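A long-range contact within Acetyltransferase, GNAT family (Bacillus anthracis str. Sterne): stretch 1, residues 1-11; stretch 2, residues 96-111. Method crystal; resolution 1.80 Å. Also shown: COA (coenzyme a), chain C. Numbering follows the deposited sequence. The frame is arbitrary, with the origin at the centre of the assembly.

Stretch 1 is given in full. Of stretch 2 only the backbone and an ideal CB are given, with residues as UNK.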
# COMPACT_ATOMS: atom_id res chain seq x y z
N MET A 1 -20.06 19.46 12.97
CA MET A 1 -20.53 18.24 12.24
C MET A 1 -20.98 17.20 13.27
O MET A 1 -20.30 16.98 14.27
CB MET A 1 -19.39 17.65 11.38
CG MET A 1 -18.96 18.51 10.17
SD MET A 1 -17.57 17.83 9.23
CE MET A 1 -18.31 16.43 8.39
N PHE A 2 -22.16 16.62 13.04
CA PHE A 2 -22.48 15.28 13.53
C PHE A 2 -23.06 14.51 12.36
O PHE A 2 -24.11 14.87 11.84
CB PHE A 2 -23.46 15.24 14.69
CG PHE A 2 -23.69 13.85 15.21
CD1 PHE A 2 -24.66 13.04 14.65
CD2 PHE A 2 -22.90 13.33 16.24
CE1 PHE A 2 -24.86 11.75 15.11
CE2 PHE A 2 -23.10 12.05 16.71
CZ PHE A 2 -24.09 11.26 16.14
N ILE A 3 -22.37 13.46 11.96
CA ILE A 3 -22.66 12.75 10.73
C ILE A 3 -22.71 11.27 11.08
O ILE A 3 -21.82 10.76 11.74
CB ILE A 3 -21.56 13.02 9.65
CG1 ILE A 3 -21.42 14.52 9.36
CG2 ILE A 3 -21.85 12.27 8.37
CD1 ILE A 3 -20.22 14.88 8.45
N LYS A 4 -23.78 10.60 10.66
CA LYS A 4 -23.89 9.16 10.84
C LYS A 4 -23.70 8.52 9.48
O LYS A 4 -24.38 8.87 8.53
CB LYS A 4 -25.27 8.78 11.42
CG LYS A 4 -25.51 9.27 12.86
CD LYS A 4 -26.92 8.89 13.41
CE LYS A 4 -27.11 9.37 14.86
NZ LYS A 4 -28.46 9.06 15.45
N ALA A 5 -22.75 7.60 9.39
CA ALA A 5 -22.62 6.75 8.20
C ALA A 5 -23.08 5.32 8.55
O ALA A 5 -23.67 5.08 9.60
CB ALA A 5 -21.18 6.78 7.68
N GLU A 6 -22.81 4.38 7.65
CA GLU A 6 -23.12 2.97 7.86
C GLU A 6 -22.43 2.35 9.10
O GLU A 6 -23.11 1.81 9.98
CB GLU A 6 -22.74 2.17 6.60
CG GLU A 6 -23.77 2.33 5.48
CD GLU A 6 -23.35 1.70 4.14
OE1 GLU A 6 -22.18 1.25 3.99
OE2 GLU A 6 -24.22 1.66 3.22
N ARG A 7 -21.11 2.43 9.16
CA ARG A 7 -20.32 1.79 10.21
C ARG A 7 -19.66 2.78 11.19
O ARG A 7 -19.05 2.36 12.19
CB ARG A 7 -19.21 0.96 9.59
CG ARG A 7 -19.68 -0.13 8.62
CD ARG A 7 -18.48 -0.81 8.01
NE ARG A 7 -17.76 0.13 7.14
CZ ARG A 7 -16.59 -0.13 6.56
NH1 ARG A 7 -15.98 -1.29 6.73
NH2 ARG A 7 -16.03 0.81 5.81
N LEU A 8 -19.76 4.08 10.91
CA LEU A 8 -19.05 5.09 11.70
C LEU A 8 -19.84 6.36 11.83
O LEU A 8 -20.79 6.61 11.07
CB LEU A 8 -17.68 5.40 11.06
CG LEU A 8 -17.65 5.77 9.59
CD1 LEU A 8 -17.91 7.27 9.40
CD2 LEU A 8 -16.32 5.32 8.92
N LEU A 9 -19.44 7.17 12.79
CA LEU A 9 -19.97 8.50 12.94
C LEU A 9 -18.82 9.49 13.03
O LEU A 9 -17.70 9.12 13.38
CB LEU A 9 -20.86 8.62 14.17
CG LEU A 9 -20.32 8.37 15.58
CD1 LEU A 9 -19.55 9.59 16.15
CD2 LEU A 9 -21.53 8.03 16.50
N ILE A 10 -19.13 10.74 12.72
CA ILE A 10 -18.17 11.83 12.83
C ILE A 10 -18.78 12.82 13.80
O ILE A 10 -19.94 13.18 13.68
CB ILE A 10 -17.92 12.52 11.48
CG1 ILE A 10 -17.51 11.47 10.44
CG2 ILE A 10 -16.84 13.58 11.62
CD1 ILE A 10 -17.41 11.99 9.05
N ARG A 11 -17.98 13.28 14.75
CA ARG A 11 -18.46 14.25 15.72
C ARG A 11 -17.31 15.23 16.02
O ARG A 11 -16.22 15.09 15.45
CB ARG A 11 -18.96 13.52 16.98
CG ARG A 11 -17.87 12.74 17.76
CD ARG A 11 -18.29 12.40 19.18
NE ARG A 11 -17.44 11.39 19.82
CZ ARG A 11 -16.20 11.62 20.29
NH1 ARG A 11 -15.64 12.81 20.20
NH2 ARG A 11 -15.50 10.64 20.85
N UNK A 96 -7.36 0.17 5.19
CA UNK A 96 -7.75 -0.72 4.13
C UNK A 96 -9.02 -1.50 4.44
O UNK A 96 -9.20 -2.63 3.96
CB UNK A 96 -6.61 -1.69 3.83
N UNK A 97 -9.89 -0.89 5.24
CA UNK A 97 -11.24 -1.39 5.47
C UNK A 97 -12.30 -0.43 4.92
O UNK A 97 -13.49 -0.69 5.03
CB UNK A 97 -11.47 -1.62 6.97
N UNK A 98 -11.88 0.66 4.28
CA UNK A 98 -12.86 1.58 3.71
C UNK A 98 -13.35 2.66 4.65
O UNK A 98 -14.27 3.40 4.31
CB UNK A 98 -14.07 0.78 3.21
N UNK A 99 -12.73 2.78 5.81
CA UNK A 99 -13.19 3.76 6.79
C UNK A 99 -12.97 5.20 6.32
O UNK A 99 -13.86 6.02 6.48
CB UNK A 99 -12.47 3.54 8.12
N UNK A 100 -11.78 5.50 5.81
CA UNK A 100 -11.49 6.88 5.37
C UNK A 100 -12.47 7.26 4.27
O UNK A 100 -13.05 8.34 4.30
CB UNK A 100 -10.05 7.02 4.88
N UNK A 101 -12.66 6.37 3.30
CA UNK A 101 -13.55 6.71 2.18
C UNK A 101 -14.99 6.86 2.64
O UNK A 101 -15.68 7.78 2.19
CB UNK A 101 -13.47 5.64 1.09
N UNK A 102 -15.43 6.00 3.55
CA UNK A 102 -16.79 6.09 4.09
C UNK A 102 -16.98 7.40 4.84
O UNK A 102 -17.97 8.08 4.62
CB UNK A 102 -17.08 4.91 5.01
N UNK A 103 -16.01 7.78 5.67
CA UNK A 103 -16.10 9.01 6.44
C UNK A 103 -16.05 10.24 5.53
O UNK A 103 -16.82 11.19 5.73
CB UNK A 103 -14.97 9.07 7.47
N UNK A 104 -15.17 10.19 4.53
CA UNK A 104 -14.97 11.33 3.63
C UNK A 104 -16.16 11.49 2.72
O UNK A 104 -16.58 12.60 2.49
CB UNK A 104 -13.69 11.16 2.80
N UNK A 105 -16.74 10.38 2.26
CA UNK A 105 -17.99 10.43 1.45
C UNK A 105 -19.11 11.13 2.22
O UNK A 105 -19.80 12.01 1.71
CB UNK A 105 -18.44 9.02 1.06
N UNK A 106 -19.28 10.71 3.47
CA UNK A 106 -20.27 11.28 4.37
C UNK A 106 -20.05 12.76 4.63
O UNK A 106 -21.01 13.53 4.72
CB UNK A 106 -20.26 10.52 5.70
N UNK A 107 -18.79 13.18 4.75
CA UNK A 107 -18.46 14.59 4.93
C UNK A 107 -18.81 15.42 3.70
O UNK A 107 -19.40 16.47 3.84
CB UNK A 107 -16.97 14.74 5.25
N UNK A 108 -18.48 14.94 2.50
CA UNK A 108 -18.86 15.63 1.26
C UNK A 108 -20.36 15.85 1.21
O UNK A 108 -20.82 16.92 0.90
CB UNK A 108 -18.41 14.83 0.03
N UNK A 109 -21.11 14.80 1.52
CA UNK A 109 -22.57 14.84 1.49
C UNK A 109 -23.12 15.91 2.44
O UNK A 109 -23.98 16.71 2.07
CB UNK A 109 -23.14 13.47 1.86
N UNK A 110 -22.59 15.92 3.65
CA UNK A 110 -22.91 16.96 4.64
C UNK A 110 -22.55 18.34 4.14
O UNK A 110 -23.36 19.26 4.22
CB UNK A 110 -22.18 16.69 5.96
N UNK A 111 -21.34 18.50 3.58
CA UNK A 111 -20.91 19.79 3.03
C UNK A 111 -21.85 20.32 1.96
O UNK A 111 -22.21 21.49 1.97
CB UNK A 111 -19.50 19.66 2.45
N1A COA C . -0.82 1.12 -3.06
C2A COA C . -1.96 1.22 -3.81
N3A COA C . -3.19 1.32 -3.21
C4A COA C . -3.25 1.32 -1.85
C5A COA C . -2.11 1.23 -1.06
C6A COA C . -0.87 1.15 -1.68
N6A COA C . 0.26 1.09 -0.97
N7A COA C . -2.49 1.27 0.22
C8A COA C . -3.84 1.36 0.28
N9A COA C . -4.32 1.39 -1.00
C1B COA C . -5.69 1.64 -1.47
C2B COA C . -6.71 0.63 -0.91
O2B COA C . -6.73 -0.58 -1.66
C3B COA C . -7.97 1.46 -1.04
O3B COA C . -8.47 1.39 -2.36
P3B COA C . -9.58 0.31 -2.85
O7A COA C . -10.14 0.70 -4.18
O8A COA C . -8.90 -1.03 -2.90
O9A COA C . -10.67 0.32 -1.81
C4B COA C . -7.50 2.89 -0.74
O4B COA C . -6.13 2.92 -1.04
C5B COA C . -7.68 3.28 0.72
O5B COA C . -9.07 3.41 0.95
P1A COA C . -9.67 3.34 2.44
O1A COA C . -9.65 1.90 2.91
O2A COA C . -11.01 3.96 2.46
O3A COA C . -8.63 4.27 3.24
P2A COA C . -8.04 4.00 4.72
O4A COA C . -9.20 3.82 5.68
O5A COA C . -7.04 2.84 4.65
O6A COA C . -7.27 5.40 4.98
CBP COA C . -5.62 7.09 4.63
CCP COA C . -6.55 6.07 3.96
CDP COA C . -6.53 7.94 5.53
CEP COA C . -5.00 7.86 3.46
CAP COA C . -4.54 6.35 5.46
OAP COA C . -3.65 5.62 4.62
C9P COA C . -3.68 7.28 6.26
O9P COA C . -4.14 7.80 7.44
N8P COA C . -2.49 7.68 5.77
C7P COA C . -1.56 8.44 6.60
C6P COA C . -1.95 9.90 6.76
C5P COA C . -2.00 10.62 5.42
O5P COA C . -1.04 10.61 4.61
N4P COA C . -3.10 11.31 5.19
C3P COA C . -3.36 11.95 3.89
C2P COA C . -2.69 13.29 3.72
S1P COA C . -3.23 14.08 2.17

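Stretch 1 forms a tight turn between two short strands, and the helix of stretch 2 packs across it. Position 96 lies out of reach of stretch 1, and its backbone N donates to COA O5A (2.7 Å). The phi of 63° is one that glycine and asparagine tolerate best; the residue is Asn-96. At 97 the ideal CB points sideways, 4.5 Å from Arg-7 NH1, so many residues would serve, though a second positive charge should lead away. Lys-97 does exactly that, while its carbonyl O accepts from Arg-7 NH1 and from Arg-7 NH2, each at 3.1 Å.

Position 98 is more restrictive. With phi 88° and psi 9°, a CB would be jammed against the preceding carbonyl O, and it would also sit 3.3 Å from Arg-7 NH2. Glycine is called for, and Gly-98 fills the N-cap position, its N donating to COA O1A (2.9 Å).

At 99 the CB points sideways, with Leu-8 CD2 at 4.3 Å and the Arg-7 guanidinium nearby; a large apolar or aromatic side chain could cover both. In Tyr-99 the ring atom CE1 lies over one face of the guanidinium, 3.5 Å from Arg-7 CZ, and CD1 is 4.1 Å from Leu-8 CD2.

Positions 100 and 101 offer nothing to stretch 1, but their N atoms face the COA phosphates, so a small residue and a hydroxyl would suit. Ala-100 N donates to COA O4A (3.1 Å), and Ser-101 OG to COA O2A (2.6 Å).

Position 102 points toward the turn, where the N of Arg-7 and its guanidinium both offer donors. An acid long enough to reach them is the natural candidate, because both carboxylate oxygens accept; glutamine, with one acceptor, would fit less well. Glu-102, extended with chi1 and chi2 both t, divides its carboxylate: OE2 accepts from Arg-7 N at 2.7 Å, and OE1 forms a salt bridge with Arg-7 NE at 2.7 Å, with Arg-7 NH2 also donating to it at 2.9 Å.

At 103 the CB is already 3.9 Å from Leu-8 CD1 and 4.1 Å from Ile-10 CD1, which favours a small apolar residue: Ala-103. Position 104 points away from stretch 1 and 105 is out of its reach, so most helix-compatible residues would do; they are Ala-104 and Gln-105.

Position 106 faces the strands squarely, its ideal CB 3.6 Å from Ile-3 CG2 and 4.3 Å from Ala-5 CB. Little space remains for more than a methyl, and Ala-106 supplies one, letting the backbones approach to 6.4 Å between its CA and Ala-5 CA.

At 107, Met-1, Ile-3 and Ile-10 offer methyl groups, so a compact or branched side chain would fit. Thr-107 turns OG1 back to Ala-103 O (2.8 Å), satisfying the hydroxyl beside Ile-10 CD1, which lies 3.3 Å from OG1.

Position 108 points away and 109 sideways, neither touching stretch 1, which again sets no preference: Leu-108 and Lys-109. The ideal CB at 110 lies 3.7 Å from Ile-3 CD1, with Met-1 beyond, inviting a large apolar or aromatic group. Tyr-110 places CE2 3.6 Å from Met-1 CG. Position 111 points sideways with no partner in stretch 1, so many residues would serve; it is Gly-111.

Stretch 2 (96-111) NKGYASEAAQATLKYG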
# COMPACT_ATOMS: atom_id res chain seq x y z
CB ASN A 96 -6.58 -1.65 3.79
CG ASN A 96 -5.36 -0.88 3.34
OD1 ASN A 96 -5.47 0.02 2.51
ND2 ASN A 96 -4.21 -1.20 3.90
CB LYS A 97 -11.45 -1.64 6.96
CG LYS A 97 -10.43 -2.59 7.59
CD LYS A 97 -10.46 -2.46 9.13
CE LYS A 97 -9.35 -3.30 9.80
NZ LYS A 97 -9.48 -4.75 9.40
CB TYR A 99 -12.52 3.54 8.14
CG TYR A 99 -12.94 2.24 8.83
CD1 TYR A 99 -14.24 1.77 8.76
CD2 TYR A 99 -12.03 1.52 9.58
CE1 TYR A 99 -14.62 0.60 9.42
CE2 TYR A 99 -12.40 0.37 10.24
CZ TYR A 99 -13.69 -0.09 10.15
OH TYR A 99 -14.04 -1.26 10.79
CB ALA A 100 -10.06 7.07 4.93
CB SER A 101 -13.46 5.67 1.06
OG SER A 101 -12.09 5.51 0.67
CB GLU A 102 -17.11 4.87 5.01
CG GLU A 102 -18.46 4.98 5.69
CD GLU A 102 -18.83 3.74 6.54
OE1 GLU A 102 -18.23 2.67 6.34
OE2 GLU A 102 -19.70 3.86 7.42
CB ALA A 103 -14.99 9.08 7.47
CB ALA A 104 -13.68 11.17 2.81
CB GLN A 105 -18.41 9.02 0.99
CG GLN A 105 -19.61 8.95 0.02
CD GLN A 105 -19.86 7.53 -0.53
OE1 GLN A 105 -19.09 6.59 -0.26
NE2 GLN A 105 -20.95 7.37 -1.30
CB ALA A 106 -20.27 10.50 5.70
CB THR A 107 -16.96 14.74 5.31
OG1 THR A 107 -16.68 13.93 6.47
CG2 THR A 107 -16.60 16.22 5.60
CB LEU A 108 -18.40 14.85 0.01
CG LEU A 108 -16.92 14.62 -0.22
CD1 LEU A 108 -16.67 13.75 -1.47
CD2 LEU A 108 -16.12 15.92 -0.32
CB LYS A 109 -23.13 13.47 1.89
CG LYS A 109 -22.85 12.36 0.89
CD LYS A 109 -23.42 10.95 1.35
CE LYS A 109 -23.18 9.79 0.35
NZ LYS A 109 -23.70 8.44 0.80
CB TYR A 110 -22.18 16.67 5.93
CG TYR A 110 -22.50 17.61 7.08
CD1 TYR A 110 -23.63 17.42 7.87
CD2 TYR A 110 -21.64 18.65 7.40
CE1 TYR A 110 -23.92 18.28 8.93
CE2 TYR A 110 -21.92 19.50 8.47
CZ TYR A 110 -23.05 19.31 9.22
OH TYR A 110 -23.31 20.14 10.27
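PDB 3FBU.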